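Local coordinates for pectate lyase/Amb allergen (Acidovorax citrulli, PDB 4HWV), which probably cleaves pectate as a calcium-binding, secreted polysaccharide lyase of family 1, built on a right-handed parallel beta-helix, at residues 13-21 with 167-175; 246-257 with 268-277. All coordinates share one frame; numbering follows the deposited sequence.

Interaction 1 of 2, residues 13-21 with 167-175; sequences APAGSIDSL and TSLLGIGTD
Ser20 and Ser168 join their hydroxyls across this contact, OG to OG at 2.6 Å, in the one hydrogen bond that runs directly between the loop 13-21 and the segment 167-175. In both serines OG lies beside the backbone N and anti to the carbonyl carbon (chi1 -58° in Ser20, -67° in Ser168), which turns the two hydroxyls toward each other. Next along, Leu170 pushes its isobutyl end against the loop backbone: CD1 comes to 3.4 Å from Ile18 O, and CD2 lies 3.9 Å from Asp19 O. Ile18 answers with its CG2 branch, 4.2 Å from Leu170 CB. At the far end Ile172 CG2 touches Ala15 CB at 4.1 Å and Gly16 N at 3.9 Å, while Ala15 CB also rests on Gly173 CA.

The touching parts of the two segments run roughly antiparallel, their end-to-end directions 157° apart, but no backbone hydrogen bond links them. Strand 167-171 belongs to the right-handed parallel beta-helix of the PL1 family, stacked between strands 79-83 and 192-198, and the N-terminal loop lies along it.

A type II turn from Pro14 to Ser17 presents Ala15 and Gly16 to the other segment; Ser17 OG reaches back to Pro14 O at 2.7 Å, and Gly16 takes the positive phi of the turn. Glu484 ties both segments together, its OE1 accepting from Gly16 N and Gly173 N and its OE2 from Ile18 N. Arg82 and Arg198, on the flanking strands, donate to Ile18 O and Asp19 O, and Gly36 N bonds to Ser168 OG.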
# COMPACT_ATOMS: atom_id res chain seq x y z
N ALA A 13 -8.76 3.15 -27.57
CA ALA A 13 -10.12 2.70 -27.86
C ALA A 13 -11.12 3.22 -26.83
O ALA A 13 -10.78 3.42 -25.68
CB ALA A 13 -10.16 1.17 -27.91
N PRO A 14 -12.38 3.43 -27.25
CA PRO A 14 -13.42 3.77 -26.29
C PRO A 14 -13.51 2.72 -25.19
O PRO A 14 -13.35 1.52 -25.43
CB PRO A 14 -14.69 3.75 -27.14
CG PRO A 14 -14.23 4.09 -28.50
CD PRO A 14 -12.89 3.41 -28.63
N ALA A 15 -13.78 3.16 -23.97
CA ALA A 15 -13.93 2.25 -22.84
C ALA A 15 -14.97 1.17 -23.16
O ALA A 15 -16.03 1.45 -23.72
CB ALA A 15 -14.35 3.02 -21.62
N GLY A 16 -14.65 -0.07 -22.80
CA GLY A 16 -15.57 -1.17 -23.01
C GLY A 16 -15.57 -1.76 -24.39
O GLY A 16 -16.45 -2.57 -24.70
N SER A 17 -14.60 -1.42 -25.23
CA SER A 17 -14.63 -1.85 -26.62
C SER A 17 -13.44 -2.69 -27.09
O SER A 17 -13.51 -3.28 -28.16
CB SER A 17 -14.79 -0.65 -27.55
OG SER A 17 -13.56 0.04 -27.71
N ILE A 18 -12.35 -2.76 -26.32
CA ILE A 18 -11.20 -3.54 -26.80
C ILE A 18 -11.58 -5.00 -27.06
O ILE A 18 -12.47 -5.56 -26.41
CB ILE A 18 -10.01 -3.46 -25.80
CG1 ILE A 18 -8.70 -3.89 -26.46
CG2 ILE A 18 -10.28 -4.28 -24.53
CD1 ILE A 18 -8.17 -2.91 -27.49
N ASP A 19 -10.91 -5.62 -28.03
CA ASP A 19 -11.14 -7.03 -28.31
C ASP A 19 -9.97 -7.90 -27.84
O ASP A 19 -9.19 -7.47 -27.00
CB ASP A 19 -11.47 -7.25 -29.79
CG ASP A 19 -10.33 -6.85 -30.72
OD1 ASP A 19 -9.21 -6.59 -30.26
OD2 ASP A 19 -10.56 -6.84 -31.93
N SER A 20 -9.88 -9.11 -28.39
CA SER A 20 -8.98 -10.11 -27.85
C SER A 20 -7.88 -10.51 -28.81
O SER A 20 -7.16 -11.47 -28.53
CB SER A 20 -9.76 -11.36 -27.42
OG SER A 20 -10.75 -11.01 -26.44
N LEU A 21 -7.75 -9.79 -29.92
CA LEU A 21 -6.76 -10.12 -30.94
C LEU A 21 -5.43 -9.42 -30.71
O LEU A 21 -5.39 -8.31 -30.13
CB LEU A 21 -7.29 -9.75 -32.31
CG LEU A 21 -8.55 -10.52 -32.63
CD1 LEU A 21 -9.09 -10.08 -33.98
CD2 LEU A 21 -8.28 -12.01 -32.63
N THR A 167 -11.87 -18.01 -23.00
CA THR A 167 -12.29 -16.92 -22.15
C THR A 167 -11.44 -15.70 -22.37
O THR A 167 -10.20 -15.79 -22.35
CB THR A 167 -12.18 -17.32 -20.67
OG1 THR A 167 -13.02 -18.46 -20.44
CG2 THR A 167 -12.62 -16.18 -19.74
N SER A 168 -12.09 -14.55 -22.55
CA SER A 168 -11.42 -13.26 -22.46
C SER A 168 -11.87 -12.50 -21.22
O SER A 168 -13.08 -12.38 -20.98
CB SER A 168 -11.73 -12.41 -23.69
OG SER A 168 -11.14 -13.00 -24.84
N LEU A 169 -10.90 -12.02 -20.45
CA LEU A 169 -11.15 -11.10 -19.34
C LEU A 169 -10.56 -9.77 -19.76
O LEU A 169 -9.34 -9.66 -19.95
CB LEU A 169 -10.47 -11.58 -18.05
CG LEU A 169 -10.94 -12.94 -17.53
CD1 LEU A 169 -10.07 -13.42 -16.39
CD2 LEU A 169 -12.37 -12.87 -17.06
N LEU A 170 -11.43 -8.76 -19.92
CA LEU A 170 -11.01 -7.50 -20.53
C LEU A 170 -11.42 -6.36 -19.61
O LEU A 170 -12.61 -6.13 -19.39
CB LEU A 170 -11.66 -7.33 -21.92
CG LEU A 170 -11.33 -8.43 -22.94
CD1 LEU A 170 -12.13 -8.20 -24.22
CD2 LEU A 170 -9.84 -8.56 -23.28
N GLY A 171 -10.45 -5.67 -19.03
CA GLY A 171 -10.80 -4.53 -18.19
C GLY A 171 -11.46 -3.41 -18.97
O GLY A 171 -11.08 -3.15 -20.11
N ILE A 172 -12.41 -2.72 -18.34
CA ILE A 172 -12.99 -1.51 -18.92
C ILE A 172 -12.23 -0.27 -18.46
O ILE A 172 -12.03 -0.05 -17.26
CB ILE A 172 -14.47 -1.35 -18.50
CG1 ILE A 172 -15.30 -2.50 -19.09
CG2 ILE A 172 -15.02 0.02 -18.90
CD1 ILE A 172 -16.70 -2.61 -18.50
N GLY A 173 -11.81 0.57 -19.41
CA GLY A 173 -11.33 1.89 -19.01
C GLY A 173 -9.96 1.85 -18.35
O GLY A 173 -9.10 1.03 -18.68
N THR A 174 -9.76 2.75 -17.39
CA THR A 174 -8.46 2.92 -16.78
C THR A 174 -8.42 2.45 -15.33
O THR A 174 -7.39 2.59 -14.67
CB THR A 174 -8.04 4.40 -16.83
OG1 THR A 174 -9.05 5.18 -16.18
CG2 THR A 174 -7.88 4.88 -18.28
N ASP A 175 -9.52 1.89 -14.83
CA ASP A 175 -9.60 1.54 -13.42
C ASP A 175 -10.19 0.16 -13.15
O ASP A 175 -10.72 -0.09 -12.07
CB ASP A 175 -10.36 2.62 -12.65
CG ASP A 175 -11.80 2.75 -13.09
OD1 ASP A 175 -12.20 2.17 -14.11
OD2 ASP A 175 -12.54 3.47 -12.39

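Interaction 2 of 2, residues 246-257 with 268-277; sequences DGDRHDHAFPSV and SGGDFKVQHH
Asp251 and His277 make the short polar link here: His277 ND1 donates to Asp251 OD1 over 2.7 Å, with the acceptor in the ring plane and nearly coplanar carboxylate and imidazole. Gln275 NE2 reaches Asp251 OD2 at 3.0 Å, arriving from above the carboxylate plane. Bent at chi2 (54°), Gln275 also turns OE1 back to accept from His277 N. Backbone pairing is slight, a weak bond from Val274 N to Phe254 O.

Waters carry much of the remaining polar contact: water 3 bridges Asp251 OD2 and Lys273 NZ, while waters 4 and 5 join Ser256 N to Ser268 O and Val257 N to Phe272 O.

Among the flat groups, the Asp246 carboxylate stacks on one face of the His277 ring, its CG 3.4 Å above the plane. His276 meets Phe254 in a T-shaped arrangement, edge to face, with CD2 3.6 Å from Phe254 CG. The apolar end is Val257 CG2 against Val274 CG2 at 3.9 Å.

Asp204 hydrogen-bonds His277 NE2 through OD1 and forms a salt bridge with Arg249 NE through OD2, and His300 on strand 296-300 bonds to Asp246 OD1. Trp222 of strand 221-223 packs on both valines, and helix 118-129 covers Val257.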
# COMPACT_ATOMS: atom_id res chain seq x y z
N ASP A 246 1.91 -6.09 -5.51
CA ASP A 246 1.44 -6.46 -4.18
C ASP A 246 0.51 -5.41 -3.57
O ASP A 246 0.27 -5.42 -2.35
CB ASP A 246 2.62 -6.73 -3.23
CG ASP A 246 3.31 -8.05 -3.55
OD1 ASP A 246 2.75 -8.85 -4.35
OD2 ASP A 246 4.41 -8.29 -2.98
N GLY A 247 -0.02 -4.50 -4.40
CA GLY A 247 -0.90 -3.47 -3.89
C GLY A 247 -0.23 -2.69 -2.77
O GLY A 247 0.96 -2.38 -2.85
N ASP A 248 -0.99 -2.39 -1.71
CA ASP A 248 -0.46 -1.59 -0.62
C ASP A 248 -0.10 -2.43 0.61
O ASP A 248 -0.00 -1.89 1.70
CB ASP A 248 -1.42 -0.44 -0.25
CG ASP A 248 -2.66 -0.94 0.45
OD1 ASP A 248 -2.97 -2.15 0.33
OD2 ASP A 248 -3.33 -0.12 1.14
N ARG A 249 0.07 -3.74 0.43
CA ARG A 249 0.62 -4.59 1.49
C ARG A 249 1.95 -5.16 1.04
O ARG A 249 2.05 -6.33 0.65
CB ARG A 249 -0.36 -5.69 1.88
CG ARG A 249 -1.51 -5.16 2.74
CD ARG A 249 -2.40 -6.27 3.31
NE ARG A 249 -3.15 -6.91 2.24
CZ ARG A 249 -4.13 -7.79 2.45
NH1 ARG A 249 -4.46 -8.18 3.69
NH2 ARG A 249 -4.80 -8.25 1.41
N HIS A 250 2.98 -4.33 1.07
CA HIS A 250 4.31 -4.78 0.70
C HIS A 250 4.89 -5.69 1.78
O HIS A 250 4.59 -5.53 2.97
CB HIS A 250 5.24 -3.58 0.51
CG HIS A 250 4.93 -2.77 -0.70
ND1 HIS A 250 5.73 -1.73 -1.12
CD2 HIS A 250 3.93 -2.86 -1.60
CE1 HIS A 250 5.23 -1.21 -2.23
NE2 HIS A 250 4.13 -1.88 -2.54
N ASP A 251 5.75 -6.60 1.34
CA ASP A 251 6.35 -7.58 2.25
C ASP A 251 7.09 -6.96 3.42
O ASP A 251 7.17 -7.55 4.50
CB ASP A 251 7.31 -8.48 1.48
CG ASP A 251 6.62 -9.33 0.44
OD1 ASP A 251 5.37 -9.40 0.45
OD2 ASP A 251 7.33 -9.91 -0.39
N HIS A 252 7.63 -5.77 3.19
CA HIS A 252 8.34 -5.01 4.21
C HIS A 252 7.50 -4.81 5.48
O HIS A 252 8.05 -4.65 6.57
CB HIS A 252 8.76 -3.66 3.60
CG HIS A 252 9.78 -2.90 4.38
ND1 HIS A 252 9.44 -1.94 5.31
CD2 HIS A 252 11.14 -2.93 4.36
CE1 HIS A 252 10.53 -1.43 5.84
NE2 HIS A 252 11.58 -2.00 5.27
N ALA A 253 6.17 -4.82 5.34
CA ALA A 253 5.28 -4.61 6.50
C ALA A 253 5.18 -5.83 7.41
O ALA A 253 4.65 -5.73 8.52
CB ALA A 253 3.88 -4.24 6.03
N PHE A 254 5.67 -6.97 6.95
CA PHE A 254 5.48 -8.24 7.65
C PHE A 254 6.81 -8.97 7.84
O PHE A 254 7.06 -10.00 7.25
CB PHE A 254 4.48 -9.12 6.88
CG PHE A 254 3.22 -8.40 6.51
CD1 PHE A 254 2.21 -8.18 7.45
CD2 PHE A 254 3.03 -7.92 5.22
CE1 PHE A 254 1.06 -7.49 7.10
CE2 PHE A 254 1.88 -7.24 4.87
CZ PHE A 254 0.89 -7.03 5.81
N PRO A 255 7.67 -8.43 8.72
CA PRO A 255 8.99 -9.01 8.98
C PRO A 255 8.91 -10.27 9.83
O PRO A 255 7.81 -10.72 10.17
CB PRO A 255 9.70 -7.89 9.75
CG PRO A 255 8.58 -7.24 10.51
CD PRO A 255 7.42 -7.22 9.53
N SER A 256 10.06 -10.83 10.18
CA SER A 256 10.10 -12.02 11.00
C SER A 256 9.39 -11.79 12.32
O SER A 256 9.48 -10.71 12.91
CB SER A 256 11.56 -12.40 11.32
OG SER A 256 11.57 -13.58 12.10
N VAL A 257 8.73 -12.84 12.79
CA VAL A 257 8.13 -12.84 14.11
C VAL A 257 8.93 -13.71 15.09
O VAL A 257 8.55 -13.88 16.25
CB VAL A 257 6.66 -13.28 14.06
CG1 VAL A 257 5.82 -12.23 13.34
CG2 VAL A 257 6.51 -14.67 13.41
N SER A 268 15.56 -13.60 13.61
CA SER A 268 14.91 -12.32 13.31
C SER A 268 15.25 -11.77 11.92
O SER A 268 14.69 -10.77 11.50
CB SER A 268 15.24 -11.26 14.36
OG SER A 268 16.57 -10.82 14.23
N GLY A 269 16.16 -12.43 11.21
CA GLY A 269 16.60 -11.94 9.91
C GLY A 269 15.54 -11.97 8.82
O GLY A 269 14.53 -12.69 8.92
N GLY A 270 15.78 -11.20 7.76
CA GLY A 270 14.85 -11.08 6.65
C GLY A 270 14.51 -12.36 5.92
O GLY A 270 13.42 -12.45 5.34
N ASP A 271 15.39 -13.36 5.96
CA ASP A 271 15.10 -14.68 5.38
C ASP A 271 13.79 -15.22 5.97
O ASP A 271 13.09 -16.01 5.34
CB ASP A 271 16.19 -15.72 5.70
CG ASP A 271 17.46 -15.58 4.86
OD1 ASP A 271 17.43 -14.89 3.82
OD2 ASP A 271 18.48 -16.21 5.24
N PHE A 272 13.48 -14.79 7.19
CA PHE A 272 12.41 -15.39 7.98
C PHE A 272 11.18 -14.48 8.08
O PHE A 272 10.33 -14.68 8.95
CB PHE A 272 12.98 -15.81 9.34
CG PHE A 272 14.26 -16.59 9.19
CD1 PHE A 272 14.25 -17.83 8.57
CD2 PHE A 272 15.48 -16.07 9.62
CE1 PHE A 272 15.42 -18.55 8.39
CE2 PHE A 272 16.65 -16.79 9.44
CZ PHE A 272 16.62 -18.03 8.82
N LYS A 273 11.08 -13.52 7.16
CA LYS A 273 9.89 -12.66 7.10
C LYS A 273 8.64 -13.53 6.91
O LYS A 273 8.71 -14.63 6.33
CB LYS A 273 10.00 -11.66 5.95
CG LYS A 273 9.96 -12.30 4.56
CD LYS A 273 10.08 -11.27 3.45
CE LYS A 273 11.52 -10.77 3.36
NZ LYS A 273 11.65 -9.63 2.46
N VAL A 274 7.51 -13.03 7.39
CA VAL A 274 6.27 -13.75 7.19
C VAL A 274 5.74 -13.37 5.82
O VAL A 274 5.07 -12.35 5.63
CB VAL A 274 5.25 -13.44 8.29
CG1 VAL A 274 3.98 -14.25 8.09
CG2 VAL A 274 5.82 -13.75 9.69
N GLN A 275 6.05 -14.22 4.85
CA GLN A 275 5.73 -13.99 3.44
C GLN A 275 4.28 -14.36 3.16
O GLN A 275 3.91 -15.53 3.25
CB GLN A 275 6.68 -14.84 2.59
CG GLN A 275 6.46 -14.76 1.08
CD GLN A 275 6.47 -13.32 0.58
OE1 GLN A 275 5.43 -12.67 0.48
NE2 GLN A 275 7.67 -12.82 0.26
N HIS A 276 3.48 -13.35 2.85
CA HIS A 276 2.07 -13.52 2.56
C HIS A 276 1.76 -13.63 1.07
O HIS A 276 0.59 -13.81 0.69
CB HIS A 276 1.28 -12.35 3.15
CG HIS A 276 1.25 -12.32 4.65
ND1 HIS A 276 0.35 -13.04 5.40
CD2 HIS A 276 2.00 -11.62 5.53
CE1 HIS A 276 0.56 -12.80 6.69
NE2 HIS A 276 1.56 -11.95 6.79
N HIS A 277 2.78 -13.50 0.22
CA HIS A 277 2.58 -13.57 -1.22
C HIS A 277 3.29 -14.78 -1.81
O HIS A 277 4.15 -15.38 -1.15
CB HIS A 277 3.10 -12.31 -1.89
CG HIS A 277 2.39 -11.08 -1.45
ND1 HIS A 277 3.00 -10.10 -0.69
CD2 HIS A 277 1.10 -10.69 -1.62
CE1 HIS A 277 2.12 -9.13 -0.45
NE2 HIS A 277 0.96 -9.47 -0.99
O HOH W 1 4.32 -10.61 2.88
O HOH W 2 6.75 -10.36 4.32
O HOH W 3 10.07 -9.82 0.01
O HOH W 4 12.63 -9.90 9.27
O HOH W 5 9.25 -15.37 11.40

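Overall arrangement
Interactions 1 and 2 follow one another along the chain, and their centres lie 34 Å apart; the nearest atoms stay about 13 Å apart, so the two do not touch. Residues 13-21 with 167-175 join the N-terminal loop to the beta-helix, away from the calcium site. Residues 246-257 with 268-277 are loops beside that site: the side chain of His277 is about 9 Å from the bound calcium ion and about 6 Å from that of Asp278, which binds the metal with Asp227 and Asp282. Asp248 and His252 of interaction 2 also hydrogen-bond to the second subunit, whereas no other chain of the assembly touches interaction 1.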